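Local coordinates for protein tryptophanyl-tRNA synthetase (Thermus thermophilus, PDB 2EL7) that probably attaches tryptophan to its cognate tRNA, using ATP, as a homodimeric class I aminoacyl-tRNA synthetase, at residues 66-77 and 288-299. Residues are numbered along the deposited sequence; the frame is centred on the assembly and turned at random.
Sequences ALVNIAAGLDPE and RAEALKKDPDYV
Two groups grip the hydroxyl of Tyr298: it donates to Glu77 OE1, with 2.6 Å between Tyr298 OH and that oxygen, and it accepts from a water that also donates to Asp75 OD2. Glu77 OE1 receives the bond on its anti lone pair and sits at the ring edge, the carboxylate turned 39° from the ring plane. In this class I synthetase the contact joins the end of helix 55-72 to the break between helices 267-294 and 296-324, where Asp295 is the first residue to leave helical backbone angles. With chi1 at -176°, Tyr298 swings its ring away from its own backbone N and out to the loop following the Schellman motif at Gly73. There Pro76 lies roughly perpendicular to the tyrosine side chain, its CG 4.1 Å from Tyr298 CE2, while Asp75 OD2 closes an Asx turn by accepting from Glu77 N. A phenylalanine in place of Tyr298 would probably leave Glu77 OE1 and the bridging water without their shared partner on this helix.

Helices 66-72 and 288-294 run roughly antiparallel, their axes 8.8 Å apart at closest approach. Small residues at the closest point are consistent with this: Ala71 CB lies 3.6 Å from Ala289 N. Leu67 and Leu292 run alongside one another pointing opposite ways, Leu67 CG meeting Leu292 CB at 3.8 Å, and Leu292 CD1 reaches on to Ile70 CG2. Beyond the break, Val299 CG1 packs on Ala66 CB. At the exposed margin, Arg288 NH2 makes a weak bond to Ala71 O, 2.9 Å long but bent to 126° at the hydrogen.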
# COMPACT_ATOMS: atom_id res chain seq x y z
N ALA A 66 19.36 14.72 0.94
CA ALA A 66 19.37 15.29 2.27
C ALA A 66 20.56 16.23 2.42
O ALA A 66 20.43 17.36 2.91
CB ALA A 66 19.46 14.18 3.33
N LEU A 67 21.73 15.78 2.00
CA LEU A 67 22.92 16.59 2.13
C LEU A 67 22.78 17.93 1.43
O LEU A 67 22.99 18.97 2.04
CB LEU A 67 24.15 15.85 1.59
CG LEU A 67 25.51 16.56 1.72
CD1 LEU A 67 26.60 15.50 1.63
CD2 LEU A 67 25.70 17.63 0.61
N VAL A 68 22.41 17.90 0.16
CA VAL A 68 22.32 19.16 -0.56
C VAL A 68 21.24 20.11 -0.06
O VAL A 68 21.45 21.32 -0.01
CB VAL A 68 22.17 18.93 -2.08
CG1 VAL A 68 22.17 20.28 -2.79
CG2 VAL A 68 23.34 18.09 -2.60
N ASN A 69 20.09 19.58 0.32
CA ASN A 69 19.04 20.45 0.83
C ASN A 69 19.42 21.02 2.18
O ASN A 69 19.06 22.14 2.51
CB ASN A 69 17.71 19.71 0.89
CG ASN A 69 17.02 19.69 -0.44
OD1 ASN A 69 16.51 20.70 -0.88
ND2 ASN A 69 17.05 18.55 -1.11
N ILE A 70 20.17 20.26 2.97
CA ILE A 70 20.63 20.79 4.23
C ILE A 70 21.67 21.87 3.88
O ILE A 70 21.70 22.92 4.51
CB ILE A 70 21.27 19.71 5.10
CG1 ILE A 70 20.18 18.75 5.58
CG2 ILE A 70 22.01 20.34 6.28
CD1 ILE A 70 20.71 17.52 6.31
N ALA A 71 22.52 21.61 2.88
CA ALA A 71 23.52 22.62 2.50
C ALA A 71 22.85 23.90 2.02
O ALA A 71 23.30 24.99 2.33
CB ALA A 71 24.47 22.09 1.41
N ALA A 72 21.76 23.74 1.25
CA ALA A 72 21.00 24.87 0.72
C ALA A 72 20.26 25.66 1.81
O ALA A 72 19.83 26.78 1.55
CB ALA A 72 19.99 24.39 -0.36
N GLY A 73 20.09 25.08 3.01
CA GLY A 73 19.44 25.81 4.08
C GLY A 73 18.48 25.10 5.02
O GLY A 73 18.11 25.68 6.04
N LEU A 74 18.04 23.88 4.69
CA LEU A 74 17.13 23.14 5.57
C LEU A 74 17.96 22.77 6.78
O LEU A 74 18.92 22.01 6.64
CB LEU A 74 16.58 21.90 4.87
CG LEU A 74 15.53 22.21 3.79
CD1 LEU A 74 14.74 20.95 3.50
CD2 LEU A 74 14.55 23.30 4.26
N ASP A 75 17.61 23.30 7.95
CA ASP A 75 18.39 23.09 9.17
C ASP A 75 17.85 22.06 10.17
O ASP A 75 16.86 22.30 10.87
CB ASP A 75 18.56 24.46 9.83
CG ASP A 75 19.46 24.44 11.05
OD1 ASP A 75 19.65 25.55 11.61
OD2 ASP A 75 19.96 23.36 11.46
N PRO A 76 18.52 20.91 10.27
CA PRO A 76 18.14 19.80 11.15
C PRO A 76 18.12 20.15 12.63
O PRO A 76 17.63 19.38 13.43
CB PRO A 76 19.16 18.72 10.84
CG PRO A 76 19.71 19.13 9.46
CD PRO A 76 19.79 20.61 9.58
N GLU A 77 18.67 21.31 12.99
CA GLU A 77 18.66 21.75 14.39
C GLU A 77 17.34 22.46 14.68
O GLU A 77 17.00 22.68 15.84
CB GLU A 77 19.79 22.75 14.70
CG GLU A 77 21.20 22.20 14.48
CD GLU A 77 21.39 20.84 15.12
OE1 GLU A 77 22.01 19.97 14.47
OE2 GLU A 77 20.90 20.66 16.27
N ARG A 288 29.04 24.58 3.18
CA ARG A 288 28.27 23.62 3.98
C ARG A 288 28.32 22.24 3.32
O ARG A 288 28.59 21.24 3.99
CB ARG A 288 26.80 24.02 4.12
CG ARG A 288 26.49 25.15 5.09
CD ARG A 288 24.96 25.28 5.31
NE ARG A 288 24.58 26.65 5.65
CZ ARG A 288 24.38 27.63 4.76
NH1 ARG A 288 24.05 28.85 5.18
NH2 ARG A 288 24.48 27.41 3.46
N ALA A 289 28.06 22.17 2.03
CA ALA A 289 28.10 20.88 1.33
C ALA A 289 29.42 20.17 1.59
O ALA A 289 29.45 18.97 1.84
CB ALA A 289 27.89 21.07 -0.17
N GLU A 290 30.52 20.91 1.53
CA GLU A 290 31.85 20.33 1.77
C GLU A 290 32.00 19.81 3.22
O GLU A 290 32.60 18.76 3.47
CB GLU A 290 32.94 21.37 1.46
CG GLU A 290 34.33 20.77 1.40
CD GLU A 290 34.34 19.35 0.80
OE1 GLU A 290 34.48 18.36 1.58
OE2 GLU A 290 34.20 19.22 -0.45
N ALA A 291 31.45 20.55 4.16
CA ALA A 291 31.52 20.14 5.55
C ALA A 291 30.64 18.90 5.77
O ALA A 291 31.03 17.97 6.48
CB ALA A 291 31.07 21.30 6.47
N LEU A 292 29.46 18.87 5.16
CA LEU A 292 28.60 17.71 5.33
C LEU A 292 29.22 16.52 4.61
O LEU A 292 29.18 15.41 5.11
CB LEU A 292 27.20 17.99 4.79
CG LEU A 292 26.51 19.15 5.53
CD1 LEU A 292 25.36 19.70 4.70
CD2 LEU A 292 26.04 18.67 6.90
N LYS A 293 29.81 16.75 3.45
CA LYS A 293 30.45 15.67 2.72
C LYS A 293 31.55 15.00 3.57
O LYS A 293 31.72 13.78 3.51
CB LYS A 293 31.02 16.18 1.40
CG LYS A 293 31.54 15.08 0.49
CD LYS A 293 32.11 15.64 -0.83
CE LYS A 293 32.98 14.59 -1.59
NZ LYS A 293 33.63 15.17 -2.82
N LYS A 294 32.29 15.78 4.38
CA LYS A 294 33.33 15.21 5.24
C LYS A 294 32.75 14.53 6.49
O LYS A 294 33.40 13.69 7.10
CB LYS A 294 34.30 16.28 5.76
CG LYS A 294 35.50 16.57 4.88
CD LYS A 294 36.39 17.60 5.58
CE LYS A 294 37.56 18.06 4.72
NZ LYS A 294 37.14 19.00 3.63
N ASP A 295 31.53 14.91 6.86
CA ASP A 295 30.87 14.39 8.06
C ASP A 295 29.47 13.86 7.73
O ASP A 295 28.47 14.42 8.14
CB ASP A 295 30.78 15.53 9.09
CG ASP A 295 30.19 15.10 10.40
OD1 ASP A 295 29.90 15.99 11.24
OD2 ASP A 295 30.03 13.88 10.63
N PRO A 296 29.39 12.77 6.95
CA PRO A 296 28.06 12.25 6.62
C PRO A 296 27.27 11.70 7.83
O PRO A 296 26.07 11.43 7.72
CB PRO A 296 28.36 11.18 5.55
CG PRO A 296 29.80 10.73 5.89
CD PRO A 296 30.46 12.07 6.20
N ASP A 297 27.91 11.54 8.99
CA ASP A 297 27.19 11.06 10.17
C ASP A 297 26.16 12.11 10.58
O ASP A 297 25.09 11.78 11.09
CB ASP A 297 28.12 10.82 11.36
CG ASP A 297 28.98 9.57 11.22
OD1 ASP A 297 28.89 8.88 10.18
OD2 ASP A 297 29.75 9.30 12.16
N TYR A 298 26.49 13.38 10.38
CA TYR A 298 25.58 14.46 10.72
C TYR A 298 24.29 14.32 9.91
O TYR A 298 23.20 14.50 10.44
CB TYR A 298 26.21 15.82 10.38
CG TYR A 298 25.36 17.00 10.80
CD1 TYR A 298 25.26 17.37 12.14
CD2 TYR A 298 24.58 17.67 9.87
CE1 TYR A 298 24.39 18.38 12.54
CE2 TYR A 298 23.71 18.68 10.25
CZ TYR A 298 23.61 19.04 11.59
OH TYR A 298 22.73 20.05 11.97
N VAL A 299 24.41 13.99 8.63
CA VAL A 299 23.24 13.86 7.78
C VAL A 299 22.42 12.66 8.17
O VAL A 299 21.21 12.77 8.34
CB VAL A 299 23.64 13.75 6.32
CG1 VAL A 299 22.41 13.59 5.44
CG2 VAL A 299 24.47 14.98 5.95
O HOH W 1 22.84 22.69 10.64